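Local coordinates for protein glucokinase (Enterococcus faecalis, PDB 2QM1) that probably phosphorylates glucose at the expense of ATP, as a zinc-containing glucokinase of the ROK family, at residues V170-N175 / C247-L252; N175-T180 / A200-E205; E230-E233 / A239-V242. All coordinates share one frame; numbering follows the deposited sequence. Where two conformers were deposited one is given.

Overall arrangement
Contacts 1 and 3 show how one long helix can serve two separate pairings: helix 237-261 supplies a segment to each, and their centres lie about 19 Å apart. Contact 2 shares Asn-175 with contact 1, its centre about 12 Å away, and carries the zinc-bearing loop onto helix 193-203. Along the chain, contact 2 starts where the first segment of contact 1 ends and closes before contact 3 opens, while contact 3 lies wholly between the two segments of contact 1. Contacts 2 and 3, centres about 17 Å apart, touch where Ala-200 and Leu-203 meet Met-241 and Val-242. The zinc loop and the helices after it thus pack in sequence, with 193-203 lying against 237-261.

Contact 1 of 3, residues V170-N175 / C247-L252; sequences VTVDPN and CFYLGL
The Tyr-249 ring receives Val-172 and Asp-173 obliquely, through Val-172 CG2 and Asp-173 CB, while Phe-248 CD2, from the same helix, lies 3.7 Å above one face of the tyrosine, displaced toward its margin. Tyr-249 CD1 in turn lies in plane at the edge of the Phe-248 ring. The closest apolar touch across the contact is Val-172 CG2 to Tyr-249 CD1, 3.6 Å; the other methyl, Val-172 CG1, faces the Tyr-249 carbonyl O at 3.8 Å. Leu-252 brings CD2 to within 3.7 Å of Val-172 O. The loop resting here on helix 237-261 leads from the zinc ligand His-169 into the cysteine cluster of the ROK fold, and the second subunit joins in, its Thr-171 packing on Leu-252. On the polar side, CG anti to the backbone N (chi1 180°) carries the Asp-173 carboxylate to the tyrosine hydroxyl, its plane 20° from the ring. Asp-173 OD2 and Tyr-249 OH stay 3.6 Å apart; a water links them, donating to OD2 at 3.0 Å and lying 3.2 Å from OH. Asp-173 OD1 closes an Asx turn, accepting from Asn-175 N at 2.8 Å from above the carboxylate plane.

Contact 2 of 3, residues N175-T180 / A200-E205; sequences NGFDCT and ARHLSE. With ZN (zinc ion), chain J.
Phe-177 lays the outer end of its ring over one face of the His-202 imidazole, with Phe-177 CE2 3.7 Å above that plane and offset toward its rim. The loop that brings it there belongs to the zinc-binding motif of ROK proteins, a Cys-X-Cys-Gly-X-X-Gly-Cys sequence that begins at Cys-179, and the helix that meets it, 193-203, comes soon after that motif in the chain. The two rings are neither parallel nor perpendicular: their planes stand at 46° and their centroids are 5.2 Å apart, an oblique aromatic pair. Neighbouring carbons do the touching, Phe-177 CE2 at 3.7 Å from His-202 CD2 and Phe-177 CZ at 3.8 Å from the same atom, with His-202 CG only slightly further off. The closest CA atoms, those of Phe-177 and His-202, are 10.5 Å apart, and the two side chains, both directed toward the other segment and both with CG anti to the carbonyl carbon (chi1 -59° and -68°), bridge that separation. This is a small surface contact made by these two side chains. Phe-177 also touches Thr-189 and Val-190 of helix 188-191 with its side chain, and thus lies between that helix and 193-203. Its backbone is hydrogen-bonded to Gly-185. Two residues further along the loop, Cys-179 turns to the metal, where His-169, Cys-181 and Cys-186 complete the site; Cys-179 SG binds the zinc ion at 2.4 Å.

Contact 3 of 3, residues E230-E233 / A239-V242; sequences EFAE and ALMV
Leu-240 leans from helix 237-261 onto the last turn of helix 225-233, and each carbon beyond CB finds Ala-232. Its CB leaves the backbone neither toward nor away from the partner, but CG anti to the carbonyl carbon (chi1 -75°) leads the tip to Ala-232. Leu-240 CG comes to 3.8 Å from the carbonyl O of Ala-232. At the tip the branches differ: Leu-240 CD2 presses closest, 3.5 Å from Ala-232 O and 3.8 Å from Ala-232 CB, while CD1 only grazes the same carbonyl oxygen. One residue earlier, Ala-239 directs its methyl toward the other helix. Ala-239 CB sits 3.3 Å from Ala-232 N and 3.4 Å from Phe-231 CB; the Phe-231 ring leads away. The Ala-232 methyl lies alongside, Ala-232 CB 3.7 Å from Ala-239 O and 3.8 Å from Ala-239 CB. The two alanines are consistent with such closeness, their CA atoms being 4.6 Å apart. The contact is plain apolar packing of two consecutive helices across a short connection, away from the metal sites. Around it, Phe-278 of helix 277-289 touches Ala-232 and Leu-240, Leu-213 of helix 212-218 packs on Phe-231 and Ala-239, and Val-242 rests on helix 193-203.

Contact 1 of 3, residues V170-N175 / C247-L252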
loop_
_atom_site.group_PDB
_atom_site.type_symbol
_atom_site.label_atom_id
_atom_site.label_comp_id
_atom_site.label_asym_id
_atom_site.label_seq_id
_atom_site.Cartn_x
_atom_site.Cartn_y
_atom_site.Cartn_z
ATOM N N VAL B 170 -4.172 -9.246 -6.000
ATOM C CA VAL B 170 -4.314 -9.543 -4.564
ATOM C C VAL B 170 -5.087 -10.870 -4.416
ATOM O O VAL B 170 -6.087 -11.086 -5.102
ATOM C CB VAL B 170 -5.044 -8.351 -3.875
ATOM C CG1 VAL B 170 -5.684 -8.738 -2.580
ATOM C CG2 VAL B 170 -4.061 -7.210 -3.675
ATOM N N THR B 171 -4.565 -11.790 -3.605
ATOM C CA THR B 171 -5.239 -13.066 -3.336
ATOM C C THR B 171 -6.409 -12.801 -2.381
ATOM O O THR B 171 -6.217 -12.395 -1.260
ATOM C CB THR B 171 -4.274 -14.123 -2.705
ATOM O OG1 THR B 171 -3.196 -14.394 -3.607
ATOM C CG2 THR B 171 -5.044 -15.455 -2.326
ATOM N N VAL B 172 -7.624 -12.964 -2.870
ATOM C CA VAL B 172 -8.788 -12.876 -2.013
ATOM C C VAL B 172 -9.240 -14.267 -1.548
ATOM O O VAL B 172 -10.051 -14.394 -0.652
ATOM C CB VAL B 172 -9.951 -12.114 -2.737
ATOM C CG1 VAL B 172 -9.601 -10.649 -2.955
ATOM C CG2 VAL B 172 -10.303 -12.768 -4.063
ATOM N N ASP B 173 -8.781 -15.323 -2.217
ATOM C CA ASP B 173 -9.189 -16.663 -1.825
ATOM C C ASP B 173 -8.043 -17.545 -2.142
ATOM O O ASP B 173 -7.848 -17.870 -3.296
ATOM C CB ASP B 173 -10.431 -17.129 -2.591
ATOM C CG ASP B 173 -10.900 -18.550 -2.217
ATOM O OD1 ASP B 173 -10.216 -19.323 -1.456
ATOM O OD2 ASP B 173 -11.999 -18.901 -2.732
ATOM N N PRO B 174 -7.288 -17.953 -1.108
ATOM C CA PRO B 174 -6.141 -18.820 -1.272
ATOM C C PRO B 174 -6.486 -20.127 -1.966
ATOM O O PRO B 174 -5.584 -20.789 -2.484
ATOM C CB PRO B 174 -5.713 -19.112 0.180
ATOM C CG PRO B 174 -6.160 -17.941 0.937
ATOM C CD PRO B 174 -7.496 -17.594 0.311
ATOM N N ASN B 175 -7.767 -20.519 -1.969
ATOM C CA ASN B 175 -8.149 -21.761 -2.674
ATOM C C ASN B 175 -8.953 -21.546 -3.948
ATOM O O ASN B 175 -9.647 -22.436 -4.378
ATOM C CB ASN B 175 -8.942 -22.687 -1.739
ATOM C CG ASN B 175 -8.254 -22.899 -0.401
ATOM O OD1 ASN B 175 -7.103 -23.343 -0.332
ATOM N ND2 ASN B 175 -8.971 -22.595 0.675
ATOM N N CYS B 247 -19.035 -8.630 -4.428
ATOM C CA CYS B 247 -18.741 -7.421 -3.638
ATOM C C CYS B 247 -18.084 -7.753 -2.313
ATOM O O CYS B 247 -17.344 -6.923 -1.785
ATOM C CB CYS B 247 -20.012 -6.588 -3.445
ATOM S SG CYS B 247 -20.583 -5.925 -5.089
ATOM N N PHE B 248 -18.347 -8.971 -1.810
ATOM C CA PHE B 248 -17.571 -9.587 -0.692
ATOM C C PHE B 248 -16.065 -9.499 -1.006
ATOM O O PHE B 248 -15.268 -8.938 -0.243
ATOM C CB PHE B 248 -18.044 -11.043 -0.428
ATOM C CG PHE B 248 -17.198 -11.800 0.570
ATOM C CD1 PHE B 248 -17.491 -11.749 1.930
ATOM C CD2 PHE B 248 -16.077 -12.532 0.141
ATOM C CE1 PHE B 248 -16.697 -12.419 2.844
ATOM C CE2 PHE B 248 -15.279 -13.186 1.033
ATOM C CZ PHE B 248 -15.598 -13.135 2.409
ATOM N N TYR B 249 -15.689 -10.012 -2.163
ATOM C CA TYR B 249 -14.273 -10.094 -2.522
ATOM C C TYR B 249 -13.712 -8.706 -2.800
ATOM O O TYR B 249 -12.599 -8.424 -2.416
ATOM C CB TYR B 249 -14.080 -10.962 -3.773
ATOM C CG TYR B 249 -14.282 -12.457 -3.556
ATOM C CD1 TYR B 249 -13.567 -13.144 -2.580
ATOM C CD2 TYR B 249 -15.175 -13.177 -4.350
ATOM C CE1 TYR B 249 -13.735 -14.528 -2.384
ATOM C CE2 TYR B 249 -15.345 -14.575 -4.174
ATOM C CZ TYR B 249 -14.616 -15.228 -3.195
ATOM O OH TYR B 249 -14.782 -16.580 -3.007
ATOM N N LEU B 250 -14.474 -7.861 -3.497
ATOM C CA LEU B 250 -14.040 -6.478 -3.672
ATOM C C LEU B 250 -13.970 -5.790 -2.342
ATOM O O LEU B 250 -13.079 -4.999 -2.151
ATOM C CB LEU B 250 -14.935 -5.671 -4.619
ATOM C CG LEU B 250 -14.874 -6.054 -6.103
ATOM C CD1 LEU B 250 -16.244 -5.792 -6.703
ATOM C CD2 LEU B 250 -13.794 -5.220 -6.807
ATOM N N GLY B 251 -14.919 -6.071 -1.434
ATOM C CA GLY B 251 -14.840 -5.503 -0.088
ATOM C C GLY B 251 -13.619 -5.959 0.738
ATOM O O GLY B 251 -13.039 -5.167 1.478
ATOM N N LEU B 252 -13.242 -7.226 0.639
ATOM C CA LEU B 252 -12.071 -7.726 1.339
ATOM C C LEU B 252 -10.815 -7.067 0.814
ATOM O O LEU B 252 -9.971 -6.649 1.579
ATOM C CB LEU B 252 -11.936 -9.235 1.175
ATOM C CG LEU B 252 -10.773 -9.994 1.819
ATOM C CD1 LEU B 252 -10.702 -9.855 3.320
ATOM C CD2 LEU B 252 -11.015 -11.476 1.420
HETATM O O HOH W 1 -12.996 -17.900 -5.373
#

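Contact 2 of 3, residues N175-T180 / A200-E205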
loop_
_atom_site.group_PDB
_atom_site.type_symbol
_atom_site.label_atom_id
_atom_site.label_comp_id
_atom_site.label_asym_id
_atom_site.label_seq_id
_atom_site.Cartn_x
_atom_site.Cartn_y
_atom_site.Cartn_z
ATOM N N ASN B 175 -7.767 -20.519 -1.969
ATOM C CA ASN B 175 -8.149 -21.761 -2.674
ATOM C C ASN B 175 -8.953 -21.546 -3.948
ATOM O O ASN B 175 -9.647 -22.436 -4.378
ATOM C CB ASN B 175 -8.942 -22.687 -1.739
ATOM C CG ASN B 175 -8.254 -22.899 -0.401
ATOM O OD1 ASN B 175 -7.103 -23.343 -0.332
ATOM N ND2 ASN B 175 -8.971 -22.595 0.675
ATOM N N GLY B 176 -8.887 -20.346 -4.533
ATOM C CA GLY B 176 -9.835 -19.956 -5.592
ATOM C C GLY B 176 -9.528 -20.419 -6.991
ATOM O O GLY B 176 -8.789 -21.375 -7.190
ATOM N N PHE B 177 -10.105 -19.734 -7.972
ATOM C CA PHE B 177 -9.853 -20.041 -9.391
ATOM C C PHE B 177 -8.410 -19.723 -9.806
ATOM O O PHE B 177 -7.823 -18.781 -9.281
ATOM C CB PHE B 177 -10.779 -19.194 -10.257
ATOM C CG PHE B 177 -12.254 -19.417 -9.984
ATOM C CD1 PHE B 177 -13.058 -18.365 -9.579
ATOM C CD2 PHE B 177 -12.827 -20.666 -10.137
ATOM C CE1 PHE B 177 -14.429 -18.545 -9.337
ATOM C CE2 PHE B 177 -14.190 -20.874 -9.892
ATOM C CZ PHE B 177 -14.996 -19.810 -9.501
ATOM N N ASP B 178 -7.888 -20.463 -10.770
ATOM C CA ASP B 178 -6.599 -20.187 -11.414
ATOM C C ASP B 178 -6.623 -18.860 -12.136
ATOM O O ASP B 178 -7.555 -18.567 -12.859
ATOM C CB ASP B 178 -6.230 -21.283 -12.414
ATOM C CG ASP B 178 -5.926 -22.588 -11.746
ATOM O OD1 ASP B 178 -5.716 -22.593 -10.512
ATOM O OD2 ASP B 178 -5.919 -23.627 -12.447
ATOM N N CYS B 179 -5.580 -18.062 -11.922
ATOM C CA CYS B 179 -5.449 -16.781 -12.562
ATOM C C CYS B 179 -4.389 -16.917 -13.640
ATOM O O CYS B 179 -3.493 -17.744 -13.526
ATOM C CB CYS B 179 -4.992 -15.733 -11.557
ATOM S SG CYS B 179 -4.995 -14.058 -12.250
ATOM N N THR B 180 -4.445 -16.083 -14.659
ATOM C CA THR B 180 -3.384 -16.141 -15.685
ATOM C C THR B 180 -2.029 -15.695 -15.142
ATOM O O THR B 180 -0.972 -16.031 -15.704
ATOM C CB THR B 180 -3.726 -15.325 -16.952
ATOM O OG1 THR B 180 -4.157 -14.019 -16.580
ATOM C CG2 THR B 180 -4.858 -16.010 -17.756
ATOM N N ALA B 200 -20.632 -16.602 -11.328
ATOM C CA ALA B 200 -22.032 -16.962 -11.503
ATOM C C ALA B 200 -22.151 -18.430 -12.002
ATOM O O ALA B 200 -23.005 -19.178 -11.516
ATOM C CB ALA B 200 -22.738 -15.947 -12.438
ATOM N N ARG B 201 -21.267 -18.811 -12.934
ATOM C CA ARG B 201 -21.147 -20.192 -13.474
ATOM C C ARG B 201 -20.975 -21.240 -12.399
ATOM O O ARG B 201 -21.307 -22.407 -12.602
ATOM C CB ARG B 201 -19.951 -20.314 -14.441
ATOM C CG ARG B 201 -20.347 -20.365 -15.866
ATOM C CD ARG B 201 -19.218 -19.941 -16.778
ATOM N NE ARG B 201 -19.736 -19.603 -18.080
ATOM C CZ ARG B 201 -18.994 -19.327 -19.140
ATOM N NH1 ARG B 201 -17.666 -19.362 -19.073
ATOM N NH2 ARG B 201 -19.588 -19.037 -20.278
ATOM N N HIS B 202 -20.440 -20.822 -11.258
ATOM C CA HIS B 202 -20.136 -21.752 -10.194
ATOM C C HIS B 202 -21.053 -21.712 -9.003
ATOM O O HIS B 202 -21.148 -22.683 -8.299
ATOM C CB HIS B 202 -18.644 -21.700 -9.868
ATOM C CG HIS B 202 -17.803 -22.251 -10.982
ATOM N ND1 HIS B 202 -17.607 -23.606 -11.164
ATOM C CD2 HIS B 202 -17.158 -21.638 -12.000
ATOM C CE1 HIS B 202 -16.859 -23.802 -12.232
ATOM N NE2 HIS B 202 -16.576 -22.624 -12.760
ATOM N N LEU B 203 -21.778 -20.614 -8.837
ATOM C CA LEU B 203 -22.812 -20.491 -7.828
ATOM C C LEU B 203 -24.158 -21.029 -8.298
ATOM O O LEU B 203 -25.095 -21.167 -7.508
ATOM C CB LEU B 203 -22.991 -19.026 -7.462
ATOM C CG LEU B 203 -22.033 -18.317 -6.531
ATOM C CD1 LEU B 203 -22.520 -16.895 -6.389
ATOM C CD2 LEU B 203 -22.138 -18.971 -5.207
ATOM N N SER B 204 -24.258 -21.276 -9.599
ATOM C CA SER B 204 -25.494 -21.710 -10.242
ATOM C C SER B 204 -26.042 -22.966 -9.567
ATOM O O SER B 204 -27.224 -23.057 -9.270
ATOM C CB SER B 204 -25.245 -21.953 -11.732
ATOM O OG SER B 204 -26.211 -22.819 -12.285
ATOM N N GLU B 205 -25.147 -23.915 -9.337
ATOM C CA GLU B 205 -25.415 -25.148 -8.600
ATOM C C GLU B 205 -25.890 -24.945 -7.136
ATOM O O GLU B 205 -26.388 -25.879 -6.512
ATOM C CB GLU B 205 -24.140 -25.985 -8.583
ATOM C CG GLU B 205 -23.079 -25.398 -7.675
ATOM C CD GLU B 205 -21.753 -26.067 -7.807
ATOM O OE1 GLU B 205 -21.228 -26.479 -6.761
ATOM O OE2 GLU B 205 -21.230 -26.188 -8.943
HETATM ZN ZN ZN J . -3.422 -13.144 -10.657
#

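Contact 3 of 3, residues E230-E233 / A239-V242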
loop_
_atom_site.group_PDB
_atom_site.type_symbol
_atom_site.label_atom_id
_atom_site.label_comp_id
_atom_site.label_asym_id
_atom_site.label_seq_id
_atom_site.Cartn_x
_atom_site.Cartn_y
_atom_site.Cartn_z
ATOM N N GLU B 230 -27.784 -5.293 -13.174
ATOM C CA GLU B 230 -29.143 -4.862 -13.515
ATOM C C GLU B 230 -30.233 -5.896 -13.103
ATOM O O GLU B 230 -31.302 -5.506 -12.613
ATOM C CB GLU B 230 -29.246 -4.484 -15.007
ATOM C CG GLU B 230 -30.517 -3.698 -15.380
ATOM C CD GLU B 230 -30.683 -3.420 -16.896
ATOM O OE1 GLU B 230 -30.580 -2.245 -17.312
ATOM O OE2 GLU B 230 -30.939 -4.361 -17.686
ATOM N N PHE B 231 -29.960 -7.192 -13.291
ATOM C CA PHE B 231 -30.858 -8.247 -12.787
ATOM C C PHE B 231 -30.957 -8.156 -11.282
ATOM O O PHE B 231 -32.033 -8.309 -10.736
ATOM C CB PHE B 231 -30.395 -9.640 -13.179
ATOM C CG PHE B 231 -30.758 -10.031 -14.577
ATOM C CD1 PHE B 231 -29.763 -10.225 -15.539
ATOM C CD2 PHE B 231 -32.094 -10.194 -14.948
ATOM C CE1 PHE B 231 -30.096 -10.597 -16.862
ATOM C CE2 PHE B 231 -32.441 -10.564 -16.266
ATOM C CZ PHE B 231 -31.438 -10.766 -17.220
ATOM N N ALA B 232 -29.830 -7.874 -10.624
ATOM C CA ALA B 232 -29.809 -7.764 -9.174
ATOM C C ALA B 232 -30.681 -6.599 -8.717
ATOM O O ALA B 232 -31.585 -6.787 -7.915
ATOM C CB ALA B 232 -28.393 -7.635 -8.642
ATOM N N GLU B 233 -30.423 -5.410 -9.252
ATOM C CA GLU B 233 -31.172 -4.220 -8.857
ATOM C C GLU B 233 -32.673 -4.479 -9.030
ATOM O O GLU B 233 -33.473 -4.223 -8.123
ATOM C CB GLU B 233 -30.701 -3.010 -9.678
ATOM C CG GLU B 233 -31.201 -1.649 -9.208
ATOM C CD GLU B 233 -30.305 -0.480 -9.695
ATOM O OE1 GLU B 233 -29.485 -0.676 -10.652
ATOM O OE2 GLU B 233 -30.429 0.653 -9.123
ATOM N N ALA B 239 -29.047 -13.179 -9.469
ATOM C CA ALA B 239 -28.181 -12.015 -9.625
ATOM C C ALA B 239 -27.732 -11.420 -8.293
ATOM O O ALA B 239 -26.632 -10.882 -8.181
ATOM C CB ALA B 239 -28.842 -10.974 -10.471
ATOM N N LEU B 240 -28.583 -11.522 -7.283
ATOM C CA LEU B 240 -28.310 -10.919 -5.976
ATOM C C LEU B 240 -27.297 -11.758 -5.195
ATOM O O LEU B 240 -26.528 -11.219 -4.392
ATOM C CB LEU B 240 -29.614 -10.766 -5.162
ATOM C CG LEU B 240 -30.556 -9.637 -5.599
ATOM C CD1 LEU B 240 -31.982 -9.812 -5.051
ATOM C CD2 LEU B 240 -29.922 -8.284 -5.198
HETATM N N MSE B 241 -27.342 -13.071 -5.412
HETATM C CA MSE B 241 -26.376 -14.003 -4.843
HETATM C C MSE B 241 -24.989 -13.775 -5.464
HETATM O O MSE B 241 -23.996 -13.763 -4.727
HETATM C CB MSE B 241 -26.852 -15.443 -5.054
HETATM C CG MSE B 241 -26.107 -16.520 -4.258
HETATM SE SE MSE B 241 -26.633 -18.361 -4.745
HETATM C CE MSE B 241 -28.158 -18.422 -3.546
ATOM N N VAL B 242 -24.943 -13.565 -6.790
ATOM C CA VAL B 242 -23.675 -13.332 -7.544
ATOM C C VAL B 242 -23.016 -12.004 -7.200
ATOM O O VAL B 242 -21.857 -11.983 -6.813
ATOM C CB VAL B 242 -23.859 -13.438 -9.092
ATOM C CG1 VAL B 242 -22.513 -13.277 -9.824
ATOM C CG2 VAL B 242 -24.528 -14.764 -9.471
#